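Local structure of phosphoethanolamine N-methyltransferase 1 (Haemonchus contortus, 4KRG) at residues 54-59 with 122-127; 308-313 with 403-408. The protein catalyses the S-adenosylmethionine-dependent N-methylation of phosphoethanolamine, probably the step that commits this compound to phosphocholine synthesis in the nematode. All coordinates share one frame; numbering follows the deposited sequence.

Overall arrangement
The two contacts lie on opposite sides of the chain's centre, their own centres about 39 Å apart, and share no atoms. Both set a loop against a strand inside a sheet, 122-126 between two parallel partners and 400-408 between a parallel and an antiparallel one, but their chemistry differs. In contact 1 the loop 54-59 leads into strand 60-64 in a partly buried place of the methyltransferase fold; one leucine pair is buried there, and next to it a carboxylate, a lysine and a water do the joining. Contact 2 is buried: loop 308-313, just before helix 314-321, meets its strand through apolar side chains alone, while its polar groups are satisfied by residues beyond the pair.

Contact 1: 54-59 with 122-127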
loop_
_atom_site.group_PDB
_atom_site.type_symbol
_atom_site.label_atom_id
_atom_site.label_comp_id
_atom_site.label_asym_id
_atom_site.label_seq_id
_atom_site.Cartn_x
_atom_site.Cartn_y
_atom_site.Cartn_z
ATOM N N PRO A 54 -1.098 5.760 14.495
ATOM C CA PRO A 54 -0.862 5.463 15.907
ATOM C C PRO A 54 -1.563 6.486 16.800
ATOM O O PRO A 54 -1.930 7.566 16.334
ATOM C CB PRO A 54 0.660 5.575 16.048
ATOM C CG PRO A 54 1.138 6.244 14.805
ATOM C CD PRO A 54 0.150 5.961 13.743
ATOM N N HIS A 55 -1.774 6.133 18.064
ATOM C CA HIS A 55 -2.322 7.075 19.028
ATOM C C HIS A 55 -1.380 8.264 19.163
ATOM O O HIS A 55 -0.159 8.116 19.069
ATOM C CB HIS A 55 -2.506 6.400 20.379
ATOM C CG HIS A 55 -3.689 5.486 20.443
ATOM N ND1 HIS A 55 -4.742 5.696 21.298
ATOM C CD2 HIS A 55 -3.970 4.348 19.761
ATOM C CE1 HIS A 55 -5.630 4.730 21.147
ATOM N NE2 HIS A 55 -5.187 3.899 20.222
ATOM N N LEU A 56 -1.942 9.443 19.405
ATOM C CA LEU A 56 -1.169 10.680 19.320
ATOM C C LEU A 56 -1.001 11.430 20.641
ATOM O O LEU A 56 -0.501 12.552 20.650
ATOM C CB LEU A 56 -1.786 11.606 18.274
ATOM C CG LEU A 56 -1.926 11.026 16.864
ATOM C CD1 LEU A 56 -2.703 11.972 15.983
ATOM C CD2 LEU A 56 -0.560 10.755 16.267
ATOM N N THR A 57 -1.408 10.802 21.744
ATOM C CA THR A 57 -1.333 11.412 23.070
ATOM C C THR A 57 0.086 11.929 23.346
ATOM O O THR A 57 1.058 11.179 23.228
ATOM C CB THR A 57 -1.740 10.398 24.155
ATOM O OG1 THR A 57 -2.859 9.630 23.693
ATOM C CG2 THR A 57 -2.104 11.104 25.455
ATOM N N ASN A 58 0.185 13.221 23.678
ATOM C CA ASN A 58 1.447 13.891 24.006
ATOM C C ASN A 58 2.401 14.103 22.833
ATOM O O ASN A 58 3.534 14.548 23.018
ATOM C CB ASN A 58 2.180 13.184 25.144
ATOM C CG ASN A 58 1.437 13.267 26.452
ATOM O OD1 ASN A 58 0.517 14.069 26.608
ATOM N ND2 ASN A 58 1.840 12.439 27.407
ATOM N N LYS A 59 1.936 13.809 21.627
ATOM C CA LYS A 59 2.800 13.887 20.462
ATOM C C LYS A 59 2.596 15.168 19.657
ATOM O O LYS A 59 1.512 15.749 19.665
ATOM C CB LYS A 59 2.627 12.629 19.594
ATOM C CG LYS A 59 3.145 11.373 20.299
ATOM C CD LYS A 59 2.808 10.080 19.573
ATOM C CE LYS A 59 3.276 8.873 20.393
ATOM N NZ LYS A 59 2.202 7.859 20.583
ATOM N N VAL A 122 9.207 16.702 15.436
ATOM C CA VAL A 122 7.856 16.124 15.425
ATOM C C VAL A 122 7.865 14.609 15.595
ATOM O O VAL A 122 8.898 13.958 15.437
ATOM C CB VAL A 122 7.047 16.482 14.145
ATOM C CG1 VAL A 122 6.776 17.974 14.068
ATOM C CG2 VAL A 122 7.764 16.003 12.899
ATOM N N ASP A 123 6.701 14.062 15.923
ATOM C CA ASP A 123 6.540 12.627 16.088
ATOM C C ASP A 123 5.784 12.021 14.923
ATOM O O ASP A 123 5.955 10.846 14.610
ATOM C CB ASP A 123 5.790 12.329 17.382
ATOM C CG ASP A 123 6.539 12.807 18.600
ATOM O OD1 ASP A 123 7.620 12.250 18.869
ATOM O OD2 ASP A 123 6.066 13.744 19.280
ATOM N N LEU A 124 4.936 12.825 14.295
ATOM C CA LEU A 124 4.180 12.387 13.127
ATOM C C LEU A 124 4.224 13.450 12.040
ATOM O O LEU A 124 3.926 14.614 12.293
ATOM C CB LEU A 124 2.723 12.104 13.500
ATOM C CG LEU A 124 1.766 11.743 12.351
ATOM C CD1 LEU A 124 2.150 10.424 11.706
ATOM C CD2 LEU A 124 0.326 11.689 12.838
ATOM N N VAL A 125 4.622 13.049 10.841
ATOM C CA VAL A 125 4.466 13.888 9.666
ATOM C C VAL A 125 3.257 13.340 8.925
ATOM O O VAL A 125 3.286 12.219 8.420
ATOM C CB VAL A 125 5.730 13.861 8.767
ATOM C CG1 VAL A 125 5.474 14.559 7.429
ATOM C CG2 VAL A 125 6.898 14.522 9.479
ATOM N N PHE A 126 2.178 14.112 8.898
ATOM C CA PHE A 126 0.944 13.641 8.297
ATOM C C PHE A 126 0.681 14.332 6.977
ATOM O O PHE A 126 0.661 15.562 6.899
ATOM C CB PHE A 126 -0.245 13.880 9.224
ATOM C CG PHE A 126 -1.553 13.416 8.646
ATOM C CD1 PHE A 126 -1.978 12.105 8.822
ATOM C CD2 PHE A 126 -2.352 14.282 7.909
ATOM C CE1 PHE A 126 -3.181 11.668 8.283
ATOM C CE2 PHE A 126 -3.557 13.846 7.362
ATOM C CZ PHE A 126 -3.965 12.542 7.548
ATOM N N THR A 127 0.467 13.540 5.935
ATOM C CA THR A 127 0.036 14.077 4.661
ATOM C C THR A 127 -1.059 13.189 4.088
ATOM O O THR A 127 -1.200 12.027 4.467
ATOM C CB THR A 127 1.192 14.168 3.651
ATOM O OG1 THR A 127 1.629 12.849 3.313
ATOM C CG2 THR A 127 2.360 14.977 4.213
HETATM O O HOH W 1 6.067 14.783 22.155
#
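The flat carboxylate of Asp-123 meets Lys-59 with one side: Lys-59 CG sits over one face, 4.1 Å from Asp-123 CG, while CA and CB lie lower, near OD2, with Lys-59 CA 3.5 Å from it. The two side chains cross at about a right angle, and it is the aliphatic base of the lysine, not its ammonium, that touches the acid. Lysine suits this place because its chain can cover the carboxylate and still carry NZ back, by a bend at chi4 (129°), to donate to His-55 O at 2.8 Å from above the carbonyl plane. Asp-123 OD2 is well occupied: Arg-151 forms a salt bridge with it, Asp-60 N bonds to it, and a water at 3.1 Å links it to Asn-58 O.

Deeper in, Leu-56 CD2 and Leu-124 CD2 meet at 3.7 Å; with CG anti to the backbone N (chi1 175°), Leu-124 extends its branch toward the loop. Its side chain lies about 13 Å from the bound S-adenosylhomocysteine. A type II turn, Leu-56 to Lys-59, shapes that loop, and Asn-58 readily adopts the positive phi its third position needs. Leading into strand 60-64, parallel neighbour of 122-126, the loop belongs to the Rossmann-like methyltransferase fold.

Contact 2: 308-313 with 403-408; sequences PFLHVN and VLLEPV
Next to Leu-310, the residue that reaches over to Leu-405 and Pro-407, the carbonyl O of His-311 is gripped by two hydroxyls, Thr-279 OG1 and Ser-277 OG. Such a pair of bonds pays for burying a carbonyl in a loop without regular secondary structure, and it probably steadies the backbone just after Leu-310. His-311 itself points its CB away from the strand, and its NE2 is hydrogen-bonded to Glu-274, so the polar ring is kept apart from the apolar side of the loop.

That side consists of a forked leucine over two strand residues. In Leu-310, CG anti to the nitrogen (chi1 -178°) carries the side chain toward the strand, and the rotation about CB-CG (chi2 52°) turns one methyl to each partner: CD1 comes to 4.3 Å from Leu-405 CD2, and CD2 to 4.4 Å from Pro-407 CG. These are easy van der Waals distances, and the two segments bury just 102 Å² between them. Leucine fits because its branched end can serve both neighbours at once; the compact ring of Pro-407 gives CD2 an apolar surface, and its phi of -76° is compatible with the strand. Leu-405 and Pro-407 present their CB atoms on the same face, whereas Glu-406 points the other way, where its carboxylate oxygens accept the backbone N-H groups of Leu-381 and Ala-382.

Strand 400-408 runs between parallel strand 372-378 and antiparallel strand 458-465, consistent with the second Rossmann-like unit of a di-domain methyltransferase. Tyr-459 touches both Leu-310 and Pro-407, helix 280-283 covers Leu-405, and Asn-313 N-caps helix 314-321 as the loop ends.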
loop_
_atom_site.group_PDB
_atom_site.type_symbol
_atom_site.label_atom_id
_atom_site.label_comp_id
_atom_site.label_asym_id
_atom_site.label_seq_id
_atom_site.Cartn_x
_atom_site.Cartn_y
_atom_site.Cartn_z
ATOM N N PRO A 308 6.992 -15.304 -10.504
ATOM C CA PRO A 308 5.941 -14.283 -10.406
ATOM C C PRO A 308 4.548 -14.860 -10.651
ATOM O O PRO A 308 3.542 -14.281 -10.229
ATOM C CB PRO A 308 6.307 -13.298 -11.522
ATOM C CG PRO A 308 7.114 -14.103 -12.487
ATOM C CD PRO A 308 7.878 -15.083 -11.658
ATOM N N PHE A 309 4.501 -16.003 -11.327
ATOM C CA PHE A 309 3.240 -16.634 -11.695
ATOM C C PHE A 309 2.710 -17.594 -10.637
ATOM O O PHE A 309 1.598 -18.113 -10.761
ATOM C CB PHE A 309 3.392 -17.344 -13.041
ATOM C CG PHE A 309 3.955 -16.460 -14.116
ATOM C CD1 PHE A 309 3.315 -15.281 -14.460
ATOM C CD2 PHE A 309 5.133 -16.791 -14.766
ATOM C CE1 PHE A 309 3.833 -14.450 -15.435
ATOM C CE2 PHE A 309 5.650 -15.972 -15.744
ATOM C CZ PHE A 309 4.998 -14.795 -16.080
ATOM N N LEU A 310 3.508 -17.833 -9.603
ATOM C CA LEU A 310 3.077 -18.689 -8.502
ATOM C C LEU A 310 2.299 -17.852 -7.485
ATOM O O LEU A 310 2.883 -17.140 -6.667
ATOM C CB LEU A 310 4.275 -19.374 -7.837
ATOM C CG LEU A 310 3.989 -20.352 -6.692
ATOM C CD1 LEU A 310 2.961 -21.388 -7.120
ATOM C CD2 LEU A 310 5.265 -21.037 -6.251
ATOM N N HIS A 311 0.976 -17.934 -7.563
ATOM C CA HIS A 311 0.104 -17.203 -6.653
ATOM C C HIS A 311 -1.303 -17.789 -6.672
ATOM O O HIS A 311 -1.569 -18.771 -7.359
ATOM C CB HIS A 311 0.077 -15.706 -6.996
ATOM C CG HIS A 311 -0.622 -15.388 -8.283
ATOM N ND1 HIS A 311 -1.414 -14.273 -8.445
ATOM C CD2 HIS A 311 -0.640 -16.035 -9.473
ATOM C CE1 HIS A 311 -1.890 -14.245 -9.675
ATOM N NE2 HIS A 311 -1.437 -15.305 -10.321
ATOM N N VAL A 312 -2.191 -17.167 -5.905
ATOM C CA VAL A 312 -3.567 -17.609 -5.742
ATOM C C VAL A 312 -4.460 -16.670 -6.529
ATOM O O VAL A 312 -4.287 -15.451 -6.466
ATOM C CB VAL A 312 -3.983 -17.540 -4.255
ATOM C CG1 VAL A 312 -5.469 -17.826 -4.091
ATOM C CG2 VAL A 312 -3.152 -18.491 -3.415
ATOM N N ASN A 313 -5.403 -17.229 -7.279
ATOM C CA ASN A 313 -6.343 -16.422 -8.045
ATOM C C ASN A 313 -7.467 -15.971 -7.121
ATOM O O ASN A 313 -8.530 -16.595 -7.057
ATOM C CB ASN A 313 -6.896 -17.228 -9.219
ATOM C CG ASN A 313 -7.695 -16.389 -10.184
ATOM O OD1 ASN A 313 -8.092 -15.263 -9.873
ATOM N ND2 ASN A 313 -7.942 -16.937 -11.372
ATOM N N VAL A 403 -4.963 -24.256 3.355
ATOM C CA VAL A 403 -4.557 -25.016 2.183
ATOM C C VAL A 403 -3.270 -24.386 1.670
ATOM O O VAL A 403 -3.230 -23.188 1.382
ATOM C CB VAL A 403 -5.636 -24.997 1.070
ATOM C CG1 VAL A 403 -5.181 -25.800 -0.138
ATOM C CG2 VAL A 403 -6.953 -25.545 1.582
ATOM N N LEU A 404 -2.210 -25.180 1.584
ATOM C CA LEU A 404 -0.917 -24.665 1.147
ATOM C C LEU A 404 -0.455 -25.369 -0.117
ATOM O O LEU A 404 -0.520 -26.589 -0.198
ATOM C CB LEU A 404 0.136 -24.870 2.234
ATOM C CG LEU A 404 -0.250 -24.418 3.637
ATOM C CD1 LEU A 404 0.838 -24.796 4.621
ATOM C CD2 LEU A 404 -0.503 -22.924 3.666
ATOM N N LEU A 405 0.002 -24.603 -1.101
ATOM C CA LEU A 405 0.707 -25.174 -2.247
ATOM C C LEU A 405 2.174 -24.837 -2.047
ATOM O O LEU A 405 2.528 -23.676 -1.836
ATOM C CB LEU A 405 0.189 -24.599 -3.568
ATOM C CG LEU A 405 0.809 -25.119 -4.874
ATOM C CD1 LEU A 405 0.669 -26.636 -5.002
ATOM C CD2 LEU A 405 0.179 -24.426 -6.069
ATOM N N GLU A 406 3.031 -25.849 -2.078
ATOM C CA GLU A 406 4.427 -25.642 -1.723
ATOM C C GLU A 406 5.399 -26.173 -2.761
ATOM O O GLU A 406 5.320 -27.337 -3.136
ATOM C CB GLU A 406 4.726 -26.307 -0.379
ATOM C CG GLU A 406 4.072 -25.641 0.801
ATOM C CD GLU A 406 4.614 -24.250 1.046
ATOM O OE1 GLU A 406 5.796 -23.987 0.715
ATOM O OE2 GLU A 406 3.847 -23.414 1.571
ATOM N N PRO A 407 6.333 -25.321 -3.220
ATOM C CA PRO A 407 7.431 -25.813 -4.054
ATOM C C PRO A 407 8.479 -26.538 -3.206
ATOM O O PRO A 407 8.889 -26.047 -2.155
ATOM C CB PRO A 407 8.016 -24.528 -4.647
ATOM C CG PRO A 407 7.729 -23.488 -3.626
ATOM C CD PRO A 407 6.393 -23.859 -3.033
ATOM N N VAL A 408 8.882 -27.724 -3.643
ATOM C CA VAL A 408 9.902 -28.488 -2.937
ATOM C C VAL A 408 10.860 -29.105 -3.942
ATOM O O VAL A 408 10.601 -29.097 -5.142
ATOM C CB VAL A 408 9.297 -29.619 -2.085
ATOM C CG1 VAL A 408 8.306 -29.070 -1.079
ATOM C CG2 VAL A 408 8.639 -30.673 -2.979
#